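Local coordinates for protein (S)-imine reductase (Streptomyces sp. GF3546, PDB 4OQY) that probably reduces imines to (S)-configured amines with NADPH as hydride donor, at residues K3-V8 with S58-I63; R233-A238 with G272-S277. All coordinates share one frame; numbering follows the deposited sequence.

Contact 1: residues K3-V8 with S58-I63; sequences KQSVTV and SANELI
Strand residues Thr-7 and Ile-63 pair in parallel, their CA atoms 4.8 Å apart, and the backbone bond from Thr-7 N to Leu-62 O measures 3.0 Å with an N-H...O angle of 176°. One step before the pair the strands have not yet closed: a water fills in, donating to Ser-5 O at 2.9 Å and accepting from Leu-62 N at 2.9 Å. Beyond it, the CD1 tip of Ile-63 lies 3.7 Å from Thr-7 CB, the two side chains running alongside each other. Leu-62 has CG anti to its backbone N (chi1 -173°), which brings CD2 within 4.0 Å of Val-6 CG2, again side by side; Gln-4 passes across Leu-62 at about a right angle and has its OE1 hydrogen-bonded to Thr-148 OG1. The Asn-60 amide, probably flipped in the model, reaches over the backbone of Val-6 between two hydroxyls: one end lies close to that of Ser-5 (modelled ND2 to OG 2.9 Å), the other to that of Thr-7 (modelled OD1 to OG1 2.9 Å). Thr-7 OG1 is hydrogen-bonded to Ala-56 O. An alanine in place of Asn-60 would probably leave the Ser-5 hydroxyl without its close polar neighbour and open a gap over Val-6. Adjacent parallel strands 6-9 and 62-65, with 29-32 on the far side of 6-9, form the centre of a Rossmann-type sheet, where the chain order switches direction.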
loop_
_atom_site.group_PDB
_atom_site.type_symbol
_atom_site.label_atom_id
_atom_site.label_comp_id
_atom_site.label_asym_id
_atom_site.label_seq_id
_atom_site.Cartn_x
_atom_site.Cartn_y
_atom_site.Cartn_z
ATOM N N LYS B 3 7.992 36.875 12.073
ATOM C CA LYS B 3 8.005 38.258 11.507
ATOM C C LYS B 3 6.945 38.570 10.447
ATOM O O LYS B 3 6.115 39.432 10.697
ATOM C CB LYS B 3 9.384 38.636 10.959
ATOM C CG LYS B 3 10.182 39.498 11.918
ATOM C CD LYS B 3 11.559 39.866 11.361
ATOM C CE LYS B 3 11.508 40.993 10.325
ATOM N NZ LYS B 3 12.100 42.266 10.829
ATOM N N GLN B 4 6.957 37.922 9.276
ATOM C CA GLN B 4 6.070 38.363 8.179
ATOM C C GLN B 4 4.612 38.088 8.536
ATOM O O GLN B 4 4.240 36.964 8.873
ATOM C CB GLN B 4 6.398 37.690 6.815
ATOM C CG GLN B 4 6.024 38.541 5.591
ATOM C CD GLN B 4 5.724 37.784 4.269
ATOM O OE1 GLN B 4 6.033 36.593 4.089
ATOM N NE2 GLN B 4 5.121 38.504 3.322
ATOM N N SER B 5 3.756 39.094 8.451
ATOM C CA SER B 5 2.358 38.814 8.674
ATOM C C SER B 5 1.770 38.155 7.425
ATOM O O SER B 5 2.331 38.239 6.331
ATOM C CB SER B 5 1.605 40.070 9.072
ATOM O OG SER B 5 2.008 41.122 8.246
ATOM N N VAL B 6 0.639 37.497 7.598
ATOM C CA VAL B 6 0.084 36.634 6.545
ATOM C C VAL B 6 -1.426 36.532 6.637
ATOM O O VAL B 6 -1.996 36.742 7.689
ATOM C CB VAL B 6 0.728 35.233 6.651
ATOM C CG1 VAL B 6 0.487 34.634 8.019
ATOM C CG2 VAL B 6 0.242 34.290 5.562
ATOM N N THR B 7 -2.075 36.278 5.503
ATOM C CA THR B 7 -3.500 36.063 5.481
ATOM C C THR B 7 -3.742 34.583 5.218
ATOM O O THR B 7 -3.045 33.971 4.395
ATOM C CB THR B 7 -4.171 36.935 4.392
ATOM O OG1 THR B 7 -4.136 38.307 4.800
ATOM C CG2 THR B 7 -5.614 36.522 4.152
ATOM N N VAL B 8 -4.709 34.016 5.929
ATOM C CA VAL B 8 -5.171 32.672 5.690
ATOM C C VAL B 8 -6.680 32.741 5.390
ATOM O O VAL B 8 -7.475 33.230 6.200
ATOM C CB VAL B 8 -4.893 31.721 6.878
ATOM C CG1 VAL B 8 -5.438 30.319 6.593
ATOM C CG2 VAL B 8 -3.392 31.652 7.178
ATOM N N SER B 58 -6.315 42.640 1.078
ATOM C CA SER B 58 -5.568 43.881 1.202
ATOM C C SER B 58 -4.624 43.879 2.405
ATOM O O SER B 58 -3.641 44.631 2.448
ATOM C CB SER B 58 -6.527 45.055 1.290
ATOM O OG SER B 58 -5.832 46.276 1.120
ATOM N N ALA B 59 -4.916 43.044 3.390
ATOM C CA ALA B 59 -4.126 43.069 4.617
ATOM C C ALA B 59 -2.670 42.663 4.454
ATOM O O ALA B 59 -1.822 43.074 5.261
ATOM C CB ALA B 59 -4.776 42.195 5.676
ATOM N N ASN B 60 -2.363 41.837 3.458
ATOM C CA ASN B 60 -1.043 41.199 3.355
ATOM C C ASN B 60 -0.684 40.904 1.900
ATOM O O ASN B 60 -1.565 40.791 1.029
ATOM C CB ASN B 60 -1.015 39.876 4.144
ATOM C CG ASN B 60 -1.084 40.074 5.664
ATOM O OD1 ASN B 60 -2.048 39.663 6.331
ATOM N ND2 ASN B 60 -0.068 40.678 6.206
ATOM N N GLU B 61 0.607 40.779 1.633
ATOM C CA GLU B 61 1.093 40.325 0.330
ATOM C C GLU B 61 0.865 38.819 0.176
ATOM O O GLU B 61 0.423 38.351 -0.886
ATOM C CB GLU B 61 2.587 40.657 0.153
ATOM C CG GLU B 61 3.121 40.279 -1.220
ATOM C CD GLU B 61 4.587 40.592 -1.402
ATOM O OE1 GLU B 61 5.307 40.719 -0.399
ATOM O OE2 GLU B 61 5.026 40.676 -2.557
ATOM N N LEU B 62 1.169 38.064 1.233
ATOM C CA LEU B 62 1.098 36.606 1.196
ATOM C C LEU B 62 -0.241 36.082 1.672
ATOM O O LEU B 62 -0.620 36.252 2.840
ATOM C CB LEU B 62 2.181 35.972 2.052
ATOM C CG LEU B 62 2.260 34.454 1.926
ATOM C CD1 LEU B 62 2.718 34.056 0.539
ATOM C CD2 LEU B 62 3.214 33.893 2.958
ATOM N N ILE B 63 -0.949 35.459 0.732
ATOM C CA ILE B 63 -2.283 34.937 0.925
ATOM C C ILE B 63 -2.225 33.423 0.799
ATOM O O ILE B 63 -1.992 32.884 -0.283
ATOM C CB ILE B 63 -3.244 35.464 -0.175
ATOM C CG1 ILE B 63 -3.112 36.991 -0.327
ATOM C CG2 ILE B 63 -4.669 35.027 0.106
ATOM C CD1 ILE B 63 -3.444 37.827 0.898
HETATM O O HOH W 1 2.519 38.981 3.581
#

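Contact 2: residues R233-A238 with G272-S277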
loop_
_atom_site.group_PDB
_atom_site.type_symbol
_atom_site.label_atom_id
_atom_site.label_comp_id
_atom_site.label_asym_id
_atom_site.label_seq_id
_atom_site.Cartn_x
_atom_site.Cartn_y
_atom_site.Cartn_z
ATOM N N ARG B 233 11.294 -11.685 -11.317
ATOM C CA ARG B 233 10.674 -12.112 -12.581
ATOM C C ARG B 233 9.194 -11.791 -12.549
ATOM O O ARG B 233 8.460 -12.254 -11.665
ATOM C CB ARG B 233 10.838 -13.617 -12.849
ATOM C CG ARG B 233 12.176 -14.003 -13.481
ATOM C CD ARG B 233 12.339 -15.509 -13.735
ATOM N NE ARG B 233 11.370 -16.041 -14.705
ATOM C CZ ARG B 233 10.403 -16.933 -14.451
ATOM N NH1 ARG B 233 10.215 -17.453 -13.237
ATOM N NH2 ARG B 233 9.607 -17.323 -15.442
ATOM N N LEU B 234 8.745 -11.019 -13.531
ATOM C CA LEU B 234 7.321 -10.685 -13.648
ATOM C C LEU B 234 6.400 -11.912 -13.590
ATOM O O LEU B 234 5.343 -11.849 -12.962
ATOM C CB LEU B 234 7.053 -9.899 -14.930
ATOM C CG LEU B 234 5.583 -9.542 -15.138
ATOM C CD1 LEU B 234 5.147 -8.521 -14.112
ATOM C CD2 LEU B 234 5.349 -8.996 -16.527
ATOM N N ALA B 235 6.790 -13.003 -14.249
ATOM C CA ALA B 235 6.007 -14.250 -14.247
ATOM C C ALA B 235 5.658 -14.784 -12.859
ATOM O O ALA B 235 4.569 -15.303 -12.640
ATOM C CB ALA B 235 6.737 -15.321 -15.027
ATOM N N MET B 236 6.607 -14.676 -11.925
ATOM C CA MET B 236 6.355 -15.116 -10.567
ATOM C C MET B 236 5.330 -14.221 -9.887
ATOM O O MET B 236 4.443 -14.700 -9.165
ATOM C CB MET B 236 7.682 -15.175 -9.779
ATOM C CG MET B 236 8.716 -16.111 -10.414
ATOM S SD MET B 236 8.453 -17.919 -10.249
ATOM C CE MET B 236 7.293 -18.385 -11.544
ATOM N N GLY B 237 5.455 -12.918 -10.109
ATOM C CA GLY B 237 4.477 -11.962 -9.616
ATOM C C GLY B 237 3.096 -12.238 -10.170
ATOM O O GLY B 237 2.119 -12.241 -9.436
ATOM N N ALA B 238 3.012 -12.467 -11.481
ATOM C CA ALA B 238 1.746 -12.793 -12.104
ATOM C C ALA B 238 1.090 -14.029 -11.495
ATOM O O ALA B 238 -0.112 -14.047 -11.311
ATOM C CB ALA B 238 1.927 -12.977 -13.617
ATOM N N GLY B 272 5.245 -9.567 -23.510
ATOM C CA GLY B 272 6.520 -10.276 -23.606
ATOM C C GLY B 272 7.461 -10.013 -22.424
ATOM O O GLY B 272 8.644 -10.334 -22.496
ATOM N N PHE B 273 6.937 -9.444 -21.349
ATOM C CA PHE B 273 7.784 -9.131 -20.162
ATOM C C PHE B 273 7.925 -10.238 -19.085
ATOM O O PHE B 273 8.513 -9.971 -18.015
ATOM C CB PHE B 273 7.317 -7.828 -19.481
ATOM C CG PHE B 273 7.543 -6.570 -20.286
ATOM C CD1 PHE B 273 8.827 -6.090 -20.499
ATOM C CD2 PHE B 273 6.472 -5.835 -20.811
ATOM C CE1 PHE B 273 9.055 -4.945 -21.244
ATOM C CE2 PHE B 273 6.701 -4.683 -21.536
ATOM C CZ PHE B 273 7.989 -4.241 -21.767
ATOM N N ALA B 274 7.441 -11.461 -19.329
ATOM C CA ALA B 274 7.460 -12.529 -18.301
ATOM C C ALA B 274 8.798 -12.660 -17.560
ATOM O O ALA B 274 8.818 -12.824 -16.329
ATOM C CB ALA B 274 7.073 -13.880 -18.898
ATOM N N GLU B 275 9.903 -12.587 -18.305
ATOM C CA GLU B 275 11.229 -12.842 -17.726
ATOM C C GLU B 275 11.926 -11.576 -17.290
ATOM O O GLU B 275 13.045 -11.621 -16.794
ATOM C CB GLU B 275 12.118 -13.572 -18.709
ATOM C CG GLU B 275 11.527 -14.878 -19.205
ATOM C CD GLU B 275 11.272 -15.880 -18.105
ATOM O OE1 GLU B 275 11.996 -15.869 -17.085
ATOM O OE2 GLU B 275 10.339 -16.694 -18.255
ATOM N N ASN B 276 11.270 -10.443 -17.455
ATOM C CA ASN B 276 11.857 -9.199 -17.036
ATOM C C ASN B 276 11.549 -8.878 -15.599
ATOM O O ASN B 276 10.741 -9.532 -14.954
ATOM C CB ASN B 276 11.376 -8.083 -17.946
ATOM C CG ASN B 276 11.866 -8.262 -19.365
ATOM O OD1 ASN B 276 11.151 -8.798 -20.216
ATOM N ND2 ASN B 276 13.093 -7.844 -19.624
ATOM N N SER B 277 12.198 -7.827 -15.127
ATOM C CA SER B 277 11.990 -7.302 -13.786
ATOM C C SER B 277 10.574 -6.756 -13.596
ATOM O O SER B 277 9.892 -6.405 -14.576
ATOM C CB SER B 277 13.037 -6.208 -13.524
ATOM O OG SER B 277 12.532 -5.145 -12.746
#
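The guanidinium of Arg-233 and the carboxylate of Glu-275 meet edge to edge, their planes 14° apart, while Ala-274 O approaches the guanidinium obliquely. The Phe-273 ring has Asn-276 CG at its edge, in plane. Both carboxylate oxygens of Glu-275 take part in the salt bridge. Arg-233 NH2 donates to Glu-275 OE2 at 3.0 Å, arriving on the syn side but 26° out of the carboxylate plane. Arg-233 NE points at Glu-275 OE1, a modelled 2.5 Å that is too short to be taken literally. Bends in both chains, at chi3 of the arginine and chi2 of the glutamate, let the ends lie alongside each other. Next to the ion pair, Arg-233 is the N-cap of helix 234-251, and two amides of the helix's first turn find acceptors in the type I beta turn Phe-273 to Asn-276: Leu-234 N bonds Asn-276 O at 2.9 Å, and Ala-235 N bonds Ala-274 O at 2.9 Å, the latter on a carbonyl lone pair. The turn starts at Phe-273, whose N closes the Schellman motif that ends helix 256-270; Gly-272, with positive phi, is its C-prime residue. Leu-234 holds CG anti to its backbone N (chi1 179°), and its CD2 comes within 3.7 Å of Phe-273 CB, with Met-269 and Phe-265 of helix 256-270 also against Leu-234. Ala-235 CB touches Ala-274 CB at 4.1 Å.

In the fold
Contact 1 and contact 2 lie on opposite sides of the chain's centre, their own centres 54 Å apart and their nearest atoms about 43 Å apart, so neither touches the other. They follow one another in series along the chain: 3-8 with 58-63 belongs to the NAD-binding domain, 233-238 with 272-277 to the reductive aminase-like C-terminal domain. In contact 1 the side chain of Ile-63 is about 8 Å from that of Leu-67, and the side chain of Thr-7 about 9 Å from that of Leu-11; both partners bind NADPH, though this chain carries none there. The NADPH about 7 Å from the Arg-233 side chain is not at that site and is probably the partner subunit's cofactor.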